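Local coordinates for 2-aminomuconic 6-semialdehyde dehydrogenase (Pseudomonas sp., PDB 7BZV), which catalyses the NAD+-dependent oxidation of 2-aminomuconic 6-semialdehyde in the meta-cleavage pathway of 2-aminophenol breakdown, working as a tetramer, at residues Thr91-Ser96 and Asn154-Leu159. Sequence-based numbering, arbitrary orientation.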
loop_
_atom_site.group_PDB
_atom_site.type_symbol
_atom_site.label_atom_id
_atom_site.label_comp_id
_atom_site.label_asym_id
_atom_site.label_seq_id
_atom_site.Cartn_x
_atom_site.Cartn_y
_atom_site.Cartn_z
ATOM N N THR B 91 -13.580 26.799 28.268
ATOM C CA THR B 91 -12.482 27.425 27.559
ATOM C C THR B 91 -12.701 28.876 27.186
ATOM O O THR B 91 -11.717 29.541 26.854
ATOM C CB THR B 91 -12.198 26.689 26.241
ATOM O OG1 THR B 91 -13.361 26.800 25.400
ATOM C CG2 THR B 91 -11.854 25.189 26.499
ATOM N N GLY B 92 -13.950 29.359 27.120
ATOM C CA GLY B 92 -14.195 30.661 26.513
ATOM C C GLY B 92 -14.115 30.700 24.998
ATOM O O GLY B 92 -14.104 31.793 24.400
ATOM N N LYS B 93 -14.077 29.544 24.359
ATOM C CA LYS B 93 -14.023 29.487 22.909
ATOM C C LYS B 93 -15.209 30.227 22.311
ATOM O O LYS B 93 -16.352 29.976 22.720
ATOM C CB LYS B 93 -14.093 28.041 22.415
ATOM C CG LYS B 93 -12.798 27.278 22.428
ATOM C CD LYS B 93 -13.057 25.795 22.330
ATOM C CE LYS B 93 -11.739 24.997 22.502
ATOM N NZ LYS B 93 -10.792 25.345 21.386
ATOM N N PRO B 94 -15.005 31.045 21.284
ATOM C CA PRO B 94 -16.155 31.576 20.543
ATOM C C PRO B 94 -16.947 30.460 19.881
ATOM O O PRO B 94 -16.401 29.426 19.456
ATOM C CB PRO B 94 -15.523 32.495 19.493
ATOM C CG PRO B 94 -14.097 32.741 19.960
ATOM C CD PRO B 94 -13.710 31.529 20.770
ATOM N N LEU B 95 -18.256 30.691 19.792
ATOM C CA LEU B 95 -19.138 29.773 19.082
ATOM C C LEU B 95 -18.615 29.494 17.685
ATOM O O LEU B 95 -18.651 28.347 17.218
ATOM C CB LEU B 95 -20.552 30.349 19.024
ATOM C CG LEU B 95 -21.604 29.561 18.242
ATOM C CD1 LEU B 95 -21.886 28.239 18.969
ATOM C CD2 LEU B 95 -22.898 30.377 18.074
ATOM N N SER B 96 -18.089 30.528 17.016
ATOM C CA SER B 96 -17.560 30.378 15.666
ATOM C C SER B 96 -16.430 29.353 15.602
ATOM O O SER B 96 -16.183 28.764 14.550
ATOM C CB SER B 96 -17.035 31.717 15.165
ATOM O OG SER B 96 -16.052 32.206 16.064
ATOM N N ASN B 154 -6.269 23.050 25.200
ATOM C CA ASN B 154 -6.500 24.037 24.137
ATOM C C ASN B 154 -7.540 23.573 23.135
ATOM O O ASN B 154 -8.277 24.389 22.575
ATOM C CB ASN B 154 -5.196 24.391 23.422
ATOM C CG ASN B 154 -4.598 23.235 22.644
ATOM O OD1 ASN B 154 -4.551 22.094 23.101
ATOM N ND2 ASN B 154 -4.126 23.539 21.472
ATOM N N LEU B 155 -7.591 22.273 22.896
ATOM C CA LEU B 155 -8.584 21.630 22.044
ATOM C C LEU B 155 -9.056 20.395 22.804
ATOM O O LEU B 155 -8.728 19.260 22.443
ATOM C CB LEU B 155 -7.986 21.273 20.684
ATOM C CG LEU B 155 -7.393 22.412 19.861
ATOM C CD1 LEU B 155 -6.445 21.732 18.807
ATOM C CD2 LEU B 155 -8.387 23.337 19.181
ATOM N N PRO B 156 -9.803 20.588 23.908
ATOM C CA PRO B 156 -10.088 19.448 24.800
ATOM C C PRO B 156 -10.740 18.259 24.098
ATOM O O PRO B 156 -10.210 17.140 24.146
ATOM C CB PRO B 156 -11.017 20.052 25.874
ATOM C CG PRO B 156 -10.741 21.531 25.850
ATOM C CD PRO B 156 -10.399 21.849 24.397
ATOM N N LEU B 157 -11.898 18.451 23.466
ATOM C CA LEU B 157 -12.556 17.299 22.858
ATOM C C LEU B 157 -11.787 16.794 21.641
ATOM O O LEU B 157 -11.613 15.583 21.469
ATOM C CB LEU B 157 -13.989 17.636 22.444
ATOM C CG LEU B 157 -14.761 16.469 21.840
ATOM C CD1 LEU B 157 -15.048 15.397 22.869
ATOM C CD2 LEU B 157 -16.062 16.999 21.227
ATOM N N LEU B 158 -11.346 17.708 20.784
ATOM C CA LEU B 158 -10.737 17.317 19.513
ATOM C C LEU B 158 -9.488 16.448 19.722
ATOM O O LEU B 158 -9.368 15.363 19.136
ATOM C CB LEU B 158 -10.412 18.576 18.730
ATOM C CG LEU B 158 -9.916 18.444 17.282
ATOM C CD1 LEU B 158 -10.002 19.852 16.647
ATOM C CD2 LEU B 158 -8.548 17.967 17.226
ATOM N N LEU B 159 -8.551 16.902 20.554
ATOM C CA LEU B 159 -7.323 16.135 20.803
ATOM C C LEU B 159 -7.567 14.911 21.678
ATOM O O LEU B 159 -6.856 13.907 21.549
ATOM C CB LEU B 159 -6.252 17.021 21.440
ATOM C CG LEU B 159 -5.660 18.022 20.429
ATOM C CD1 LEU B 159 -4.669 18.993 21.088
ATOM C CD2 LEU B 159 -5.017 17.302 19.241
#
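Lys93 reaches across to Asn154, which lies just before helix 156-169 in the Pro-Trp-Asn-Leu-Pro sequence of the aldehyde dehydrogenase fold, whose asparagine, as in other aldehyde dehydrogenases, probably contributes to the oxyanion hole. The lysine chain is extended until its last torsion (chi4 -63°) bends NZ onto Asn154 O, 2.9 Å away. The donor lies in the carbonyl plane with a C=O...N angle of 155°, as expected of a well-directed bond. The ammonium also forms a salt bridge with Asp102 and a hydrogen bond to Asn282, whose ND2 in turn donates to Asn154 O, so lysine and carbonyl share a buried polar network. An alanine in place of Lys93 would probably leave Asp102 without this countercharge and Asn154 O without one of its donors. Asn154 ND2 points into a separate bond with the carbonyl of Gln285.

Carbon packing surrounds this bond: the Lys93 and Pro156 side chains slide past each other in opposite directions, Lys93 CE 3.9 Å from Pro156 CD, and the Leu155 side chain crosses that of Lys93 at about a right angle, its CD2 3.8 Å from Lys93 NZ. Looser are Leu95 and Ser96, partly exposed, which turn into helix 95-119 without touching 154-159. On the tight side, Thr91 OG1 hydrogen-bonds to Glu87 O and accepts from Lys93 N (3.0 Å) in an ST turn, while Thr91 CG2 meets Pro156 CG tip to tip at 3.9 Å.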